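Local coordinates for 2-dehydropantoate 2-reductase (Geobacter metallireducens, PDB 3HN2), which probably catalyses the NADPH-dependent reduction of ketopantoate (2-dehydropantoate) to pantoic acid, the second of two steps leading to (R)-pantoate in pantothenate biosynthesis, at residues A[45-49]-A[50-54]; A[154-157]-A[158-162]; A[212-215]-A[216-220]. One frame throughout, in Å; residues are numbered along the deposited sequence.

Contact 1. Residues A[45-49]-A[50-54]; sequences KVFSI and NGDFT
Val46 and Phe53 form the hydrogen-bonded pair of an antiparallel beta hairpin, joined by two backbone bonds: Val46 N to Phe53 O and Phe53 N to Val46 O, each 2.9 Å. The third bond belongs to the turn: Ser48 N donates to Asp52 OD2 over 2.9 Å, approaching from above the carboxylate plane. Gly51 allows the turn its positive phi of 80°. The other carboxylate oxygen, Asp52 OD1, lies 3.3 Å from Phe47 CD2, in the plane of the ring at its edge, with ring and carboxylate planes almost perpendicular (89°). One apolar contact lies on each face of the hairpin. Beside Phe47, Lys45 runs its extended chain along the non-hydrogen-bonded partner Thr54, CG meeting CG2 at 3.7 Å. On the opposite face Val46 CB sits over the Phe53 ring in a CH-pi contact, 4.1 Å from the centroid; the ring is brought there by chi1 of 79°, with CG between backbone N and carbonyl carbon. Arg23 makes a cation-pi contact with the same ring. Replacing Phe53 by alanine would remove the ring and is likely to leave Val46 without its aromatic cover and Arg23 without its cation-pi partner. That face packs on helix 14-23 through Ala19 and Leu20, strand 137-140 pairs with the far edge of strand 44-48, and at the turn Asn50 OD1 accepts a hydrogen bond from Asn205 ND2 of the second subunit.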
loop_
_atom_site.group_PDB
_atom_site.type_symbol
_atom_site.label_atom_id
_atom_site.label_comp_id
_atom_site.label_asym_id
_atom_site.label_seq_id
_atom_site.Cartn_x
_atom_site.Cartn_y
_atom_site.Cartn_z
ATOM N N LYS A 45 13.693 -0.486 -23.178
ATOM C CA LYS A 45 13.871 0.527 -22.147
ATOM C C LYS A 45 12.986 0.205 -20.954
ATOM O O LYS A 45 11.781 0.002 -21.106
ATOM C CB LYS A 45 13.513 1.917 -22.684
ATOM C CG LYS A 45 14.253 2.332 -23.946
ATOM C CD LYS A 45 14.244 3.845 -24.093
ATOM C CE LYS A 45 15.293 4.313 -25.085
ATOM N NZ LYS A 45 15.507 5.784 -25.005
ATOM N N VAL A 46 13.585 0.153 -19.768
ATOM C CA VAL A 46 12.823 -0.058 -18.540
ATOM C C VAL A 46 12.746 1.243 -17.759
ATOM O O VAL A 46 13.764 1.807 -17.363
ATOM C CB VAL A 46 13.421 -1.184 -17.657
ATOM C CG1 VAL A 46 12.661 -1.310 -16.341
ATOM C CG2 VAL A 46 13.388 -2.506 -18.392
ATOM N N PHE A 47 11.525 1.720 -17.558
ATOM C CA PHE A 47 11.283 2.886 -16.728
ATOM C C PHE A 47 10.759 2.411 -15.382
ATOM O O PHE A 47 9.785 1.667 -15.315
ATOM C CB PHE A 47 10.304 3.848 -17.409
ATOM C CG PHE A 47 10.726 4.257 -18.792
ATOM C CD1 PHE A 47 10.132 3.686 -19.912
ATOM C CD2 PHE A 47 11.732 5.202 -18.978
ATOM C CE1 PHE A 47 10.528 4.055 -21.196
ATOM C CE2 PHE A 47 12.133 5.578 -20.258
ATOM C CZ PHE A 47 11.530 5.004 -21.367
ATOM N N SER A 48 11.436 2.818 -14.313
ATOM C CA SER A 48 11.059 2.409 -12.967
ATOM C C SER A 48 10.897 3.599 -12.037
ATOM O O SER A 48 11.324 4.713 -12.342
ATOM C CB SER A 48 12.103 1.455 -12.380
ATOM O OG SER A 48 12.042 0.182 -12.990
ATOM N N ILE A 49 10.274 3.341 -10.895
ATOM C CA ILE A 49 10.275 4.274 -9.783
ATOM C C ILE A 49 11.643 4.224 -9.097
ATOM O O ILE A 49 12.056 5.180 -8.433
ATOM C CB ILE A 49 9.158 3.945 -8.779
ATOM C CG1 ILE A 49 9.075 2.430 -8.548
ATOM C CG2 ILE A 49 7.824 4.480 -9.287
ATOM C CD1 ILE A 49 8.538 2.040 -7.196
ATOM N N ASN A 50 12.339 3.101 -9.278
ATOM C CA ASN A 50 13.672 2.880 -8.737
ATOM C C ASN A 50 14.774 3.269 -9.727
ATOM O O ASN A 50 15.823 2.621 -9.782
ATOM C CB ASN A 50 13.834 1.408 -8.339
ATOM C CG ASN A 50 12.805 0.955 -7.320
ATOM O OD1 ASN A 50 12.230 1.763 -6.591
ATOM N ND2 ASN A 50 12.576 -0.353 -7.260
ATOM N N GLY A 51 14.533 4.321 -10.507
ATOM C CA GLY A 51 15.488 4.784 -11.515
ATOM C C GLY A 51 15.442 3.968 -12.797
ATOM O O GLY A 51 15.470 2.735 -12.762
ATOM N N ASP A 52 15.382 4.667 -13.929
ATOM C CA ASP A 52 15.256 4.030 -15.242
ATOM C C ASP A 52 16.582 3.445 -15.726
ATOM O O ASP A 52 17.653 3.935 -15.364
ATOM C CB ASP A 52 14.725 5.032 -16.280
ATOM C CG ASP A 52 13.452 5.747 -15.829
ATOM O OD1 ASP A 52 13.117 6.790 -16.427
ATOM O OD2 ASP A 52 12.786 5.279 -14.882
ATOM N N PHE A 53 16.501 2.388 -16.533
ATOM C CA PHE A 53 17.676 1.850 -17.224
ATOM C C PHE A 53 17.327 1.310 -18.612
ATOM O O PHE A 53 16.169 1.017 -18.904
ATOM C CB PHE A 53 18.431 0.814 -16.367
ATOM C CG PHE A 53 17.803 -0.556 -16.339
ATOM C CD1 PHE A 53 16.761 -0.843 -15.466
ATOM C CD2 PHE A 53 18.286 -1.574 -17.161
ATOM C CE1 PHE A 53 16.194 -2.118 -15.428
ATOM C CE2 PHE A 53 17.718 -2.843 -17.132
ATOM C CZ PHE A 53 16.671 -3.114 -16.262
ATOM N N THR A 54 18.338 1.194 -19.466
ATOM C CA THR A 54 18.134 0.787 -20.851
ATOM C C THR A 54 19.129 -0.299 -21.253
ATOM O O THR A 54 20.335 -0.151 -21.058
ATOM C CB THR A 54 18.272 1.990 -21.818
ATOM O OG1 THR A 54 19.476 2.706 -21.524
ATOM C CG2 THR A 54 17.093 2.942 -21.681
#

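Contact 2. Residues A[154-157]-A[158-162]; sequences RDTG and RIEEL
The first turn of helix 157-168 starts where Thr156, at the N-cap position, and Gly157 accept hydrogen bonds from the amides four residues on. Glu160 N donates to Thr156 O at 2.5 Å and Glu161 N to Gly157 O at 2.6 Å. The Thr156 side chain makes no capping bond; the residue's carbonyl opens the series of helix bonds. Aliphatic parts of the following side chains close round the same two oxygens. Glu160 lays CB alongside Thr156 O at 3.3 Å, with CG almost as near, then bends at chi2 and takes its carboxylate elsewhere, toward a long, weak ion pair with Arg167. With chi1 at -84°, Glu161 holds CG beside its own backbone N, and the extended chain runs back past Gly157 O, CB touching it at 3.2 Å. Ile159 CB meets Thr156 O more loosely, at 3.7 Å. Arg158 carries its guanidinium toward the main sheet, where NH2 donates to Glu119 O, and NE makes a long, weak ion pair with Glu150. Ile159 is buried against Ile122 and Thr175, and Leu162 against Leu148, while Glu161 lies on the exposed side. Helix 157-168 links strand 142-150 to its parallel neighbour 173-175, and the contact forms the entry into the helix of this beta-alpha-beta crossover at one side of the Rossmann-type sheet.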
loop_
_atom_site.group_PDB
_atom_site.type_symbol
_atom_site.label_atom_id
_atom_site.label_comp_id
_atom_site.label_asym_id
_atom_site.label_seq_id
_atom_site.Cartn_x
_atom_site.Cartn_y
_atom_site.Cartn_z
ATOM N N ARG A 154 10.193 -31.384 -3.111
ATOM C CA ARG A 154 11.510 -31.967 -2.820
ATOM C C ARG A 154 12.710 -31.012 -2.855
ATOM O O ARG A 154 13.285 -30.712 -3.907
ATOM C CB ARG A 154 11.763 -33.252 -3.620
ATOM C CG ARG A 154 10.993 -34.462 -3.082
ATOM C CD ARG A 154 11.182 -34.640 -1.570
ATOM N NE ARG A 154 12.264 -35.565 -1.245
ATOM C CZ ARG A 154 12.085 -36.837 -0.900
ATOM N NH1 ARG A 154 10.860 -37.346 -0.823
ATOM N NH2 ARG A 154 13.131 -37.606 -0.624
ATOM N N ASP A 155 13.203 -30.432 -1.792
ATOM C CA ASP A 155 14.525 -29.811 -1.615
ATOM C C ASP A 155 14.490 -28.299 -1.333
ATOM O O ASP A 155 13.416 -27.704 -1.245
ATOM C CB ASP A 155 15.420 -30.101 -2.822
ATOM C CG ASP A 155 15.883 -31.543 -2.871
ATOM O OD1 ASP A 155 15.718 -32.256 -1.859
ATOM O OD2 ASP A 155 16.413 -31.964 -3.921
ATOM N N THR A 156 15.555 -27.745 -1.087
ATOM C CA THR A 156 15.656 -26.338 -0.718
ATOM C C THR A 156 16.690 -25.610 -1.564
ATOM O O THR A 156 16.437 -24.489 -2.003
ATOM C CB THR A 156 16.005 -26.167 0.805
ATOM O OG1 THR A 156 17.459 -26.094 0.971
ATOM C CG2 THR A 156 15.408 -27.281 1.694
ATOM N N GLY A 157 17.845 -26.254 -1.762
ATOM C CA GLY A 157 18.916 -25.754 -2.625
ATOM C C GLY A 157 18.369 -25.185 -3.913
ATOM O O GLY A 157 18.580 -24.015 -4.200
ATOM N N ARG A 158 17.624 -26.009 -4.650
ATOM C CA ARG A 158 16.909 -25.603 -5.866
ATOM C C ARG A 158 16.096 -24.309 -5.703
ATOM O O ARG A 158 16.206 -23.399 -6.524
ATOM C CB ARG A 158 16.030 -26.767 -6.361
ATOM C CG ARG A 158 14.699 -26.387 -7.010
ATOM C CD ARG A 158 13.960 -27.621 -7.486
ATOM N NE ARG A 158 12.504 -27.475 -7.443
ATOM C CZ ARG A 158 11.668 -28.182 -8.199
ATOM N NH1 ARG A 158 10.358 -28.008 -8.109
ATOM N NH2 ARG A 158 12.143 -29.064 -9.064
ATOM N N ILE A 159 15.318 -24.224 -4.627
ATOM C CA ILE A 159 14.441 -23.085 -4.387
ATOM C C ILE A 159 15.223 -21.892 -3.824
ATOM O O ILE A 159 14.926 -20.739 -4.147
ATOM C CB ILE A 159 13.233 -23.488 -3.485
ATOM C CG1 ILE A 159 12.390 -24.559 -4.182
ATOM C CG2 ILE A 159 12.340 -22.297 -3.144
ATOM C CD1 ILE A 159 11.922 -24.171 -5.578
ATOM N N GLU A 160 16.237 -22.175 -3.009
ATOM C CA GLU A 160 17.078 -21.121 -2.444
ATOM C C GLU A 160 18.069 -20.553 -3.453
ATOM O O GLU A 160 18.390 -19.371 -3.382
ATOM C CB GLU A 160 17.801 -21.586 -1.174
ATOM C CG GLU A 160 16.885 -21.844 0.032
ATOM C CD GLU A 160 16.212 -20.582 0.586
ATOM O OE1 GLU A 160 16.780 -19.473 0.460
ATOM O OE2 GLU A 160 15.110 -20.706 1.164
ATOM N N GLU A 161 18.547 -21.388 -4.381
ATOM C CA GLU A 161 19.417 -20.933 -5.478
ATOM C C GLU A 161 18.694 -19.970 -6.413
ATOM O O GLU A 161 19.295 -19.012 -6.894
ATOM C CB GLU A 161 19.978 -22.108 -6.290
ATOM C CG GLU A 161 21.236 -22.755 -5.704
ATOM C CD GLU A 161 21.600 -24.089 -6.366
ATOM O OE1 GLU A 161 20.796 -24.628 -7.162
ATOM O OE2 GLU A 161 22.704 -24.605 -6.084
ATOM N N LEU A 162 17.414 -20.237 -6.673
ATOM C CA LEU A 162 16.576 -19.334 -7.462
ATOM C C LEU A 162 16.254 -18.042 -6.701
ATOM O O LEU A 162 16.289 -16.954 -7.278
ATOM C CB LEU A 162 15.284 -20.031 -7.900
ATOM C CG LEU A 162 15.368 -21.065 -9.026
ATOM C CD1 LEU A 162 14.014 -21.727 -9.242
ATOM C CD2 LEU A 162 15.864 -20.436 -10.321
#

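Contact 3. Residues A[212-215]-A[216-220]; sequences VSRK and LVRGI
Four successive carbonyl groups, those of Val212, Ser213, Arg214 and Lys215, each receive the amide four residues later, from Leu216 to Gly219, as in any regular alpha helix. The bond from Arg218 N to Arg214 O is 2.8 Å long, those from Leu216 N to Val212 O and from Val217 N to Ser213 O are 3.0 Å, and that from Gly219 N to Lys215 O is 3.1 Å. Ile220 N continues the series onto Leu216 O. Ser213 O is also flanked by carbon: Leu216 CB and Val217 CG2 each lie 3.3 Å from it. Arg218 wraps back in the same way. Its CG, lying beside the backbone N at chi1 of -81°, sits 3.4 Å from Arg214 O, and the chain then extends to NE, bringing one face of the guanidinium over the backbone of Arg214 and Lys215. NH1 ends near the edge of the Arg214 guanidinium, 4.4 Å from its NE, a pair of like charges that would probably disfavour closer approach. The polar end of Arg214 is claimed elsewhere: NH2 donates to Leu208 O, and Asp250 adds a long, weak ion pair. Lys215 instead sends its chain outward, bending only at the last torsion, on the exposed side of the helix. Toward the protein, Val217 packs on Phe193 and Leu196 of helix 179-200, where Ile220 meets Ile191 and Pro192. Leu246 of helix 241-249 lies against Arg214, Val217 and Arg218, Arg291 of helix 290-302 touches Leu216 and Ile220, and Asp172 of the second subunit packs on Arg214.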
loop_
_atom_site.group_PDB
_atom_site.type_symbol
_atom_site.label_atom_id
_atom_site.label_comp_id
_atom_site.label_asym_id
_atom_site.label_seq_id
_atom_site.Cartn_x
_atom_site.Cartn_y
_atom_site.Cartn_z
ATOM N N VAL A 212 -20.715 0.081 1.763
ATOM C CA VAL A 212 -21.332 -1.201 1.401
ATOM C C VAL A 212 -20.522 -1.993 0.371
ATOM O O VAL A 212 -20.637 -3.220 0.289
ATOM C CB VAL A 212 -22.808 -1.062 0.938
ATOM C CG1 VAL A 212 -23.740 -1.004 2.145
ATOM C CG2 VAL A 212 -22.996 0.138 0.024
ATOM N N SER A 213 -19.705 -1.278 -0.400
ATOM C CA SER A 213 -18.785 -1.892 -1.353
ATOM C C SER A 213 -17.586 -2.529 -0.658
ATOM O O SER A 213 -17.049 -3.531 -1.139
ATOM C CB SER A 213 -18.313 -0.865 -2.372
ATOM O OG SER A 213 -19.419 -0.204 -2.952
ATOM N N ARG A 214 -17.167 -1.944 0.465
ATOM C CA ARG A 214 -16.142 -2.557 1.314
ATOM C C ARG A 214 -16.685 -3.846 1.921
ATOM O O ARG A 214 -15.965 -4.839 2.017
ATOM C CB ARG A 214 -15.700 -1.610 2.431
ATOM C CG ARG A 214 -15.048 -0.325 1.961
ATOM C CD ARG A 214 -14.625 0.546 3.147
ATOM N NE ARG A 214 -13.422 0.023 3.790
ATOM C CZ ARG A 214 -12.179 0.370 3.467
ATOM N NH1 ARG A 214 -11.155 -0.177 4.108
ATOM N NH2 ARG A 214 -11.952 1.256 2.503
ATOM N N LYS A 215 -17.961 -3.813 2.318
ATOM C CA LYS A 215 -18.683 -4.978 2.840
ATOM C C LYS A 215 -18.803 -6.081 1.781
ATOM O O LYS A 215 -18.718 -7.274 2.100
ATOM C CB LYS A 215 -20.064 -4.549 3.345
ATOM C CG LYS A 215 -20.920 -5.643 3.980
ATOM C CD LYS A 215 -22.193 -5.039 4.564
ATOM C CE LYS A 215 -23.066 -6.075 5.254
ATOM N NZ LYS A 215 -24.034 -6.705 4.315
ATOM N N LEU A 216 -18.977 -5.666 0.525
ATOM C CA LEU A 216 -18.986 -6.573 -0.615
ATOM C C LEU A 216 -17.623 -7.249 -0.779
ATOM O O LEU A 216 -17.552 -8.465 -0.871
ATOM C CB LEU A 216 -19.313 -5.809 -1.891
ATOM C CG LEU A 216 -20.116 -6.443 -3.031
ATOM C CD1 LEU A 216 -19.568 -5.886 -4.333
ATOM C CD2 LEU A 216 -20.121 -7.976 -3.066
ATOM N N VAL A 217 -16.565 -6.434 -0.819
ATOM C CA VAL A 217 -15.192 -6.902 -0.921
ATOM C C VAL A 217 -14.884 -7.881 0.204
ATOM O O VAL A 217 -14.349 -8.957 -0.053
ATOM C CB VAL A 217 -14.185 -5.722 -0.954
ATOM C CG1 VAL A 217 -12.754 -6.203 -0.806
ATOM C CG2 VAL A 217 -14.309 -4.988 -2.258
ATOM N N ARG A 218 -15.275 -7.526 1.429
ATOM C CA ARG A 218 -15.182 -8.433 2.580
ATOM C C ARG A 218 -15.806 -9.798 2.301
ATOM O O ARG A 218 -15.187 -10.818 2.570
ATOM C CB ARG A 218 -15.849 -7.825 3.814
ATOM C CG ARG A 218 -14.997 -6.830 4.567
ATOM C CD ARG A 218 -15.814 -6.157 5.646
ATOM N NE ARG A 218 -15.297 -4.831 5.971
ATOM C CZ ARG A 218 -16.058 -3.786 6.289
ATOM N NH1 ARG A 218 -15.494 -2.619 6.569
ATOM N NH2 ARG A 218 -17.382 -3.900 6.318
ATOM N N GLY A 219 -17.026 -9.793 1.760
ATOM C CA GLY A 219 -17.783 -11.007 1.489
ATOM C C GLY A 219 -17.159 -11.858 0.402
ATOM O O GLY A 219 -17.051 -13.083 0.551
ATOM N N ILE A 220 -16.744 -11.206 -0.684
ATOM C CA ILE A 220 -16.029 -11.866 -1.773
ATOM C C ILE A 220 -14.769 -12.537 -1.223
ATOM O O ILE A 220 -14.524 -13.723 -1.480
ATOM C CB ILE A 220 -15.670 -10.872 -2.905
ATOM C CG1 ILE A 220 -16.930 -10.434 -3.648
ATOM C CG2 ILE A 220 -14.686 -11.498 -3.901
ATOM C CD1 ILE A 220 -16.751 -9.148 -4.454
#

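All three contacts are local and follow one another in series along the chain; none encloses or crosses another. From the N terminus, contact 1 closes the hairpin of strands 44-48 and 53-55, part of a small three-stranded sheet packed on helix 14-23 of the N-terminal, Rossmann-type half. Contact 2, about 17 Å away between nearest atoms, closes no larger loop but starts helix 157-168 against the main sheet of the same half of the molecule. Contact 3 continues a single helix, 211-229, in the helical C-terminal half, its centre about 36 Å from that of contact 1 and about 39 Å from that of contact 2. Contacts 1 and 3 both reach the second subunit.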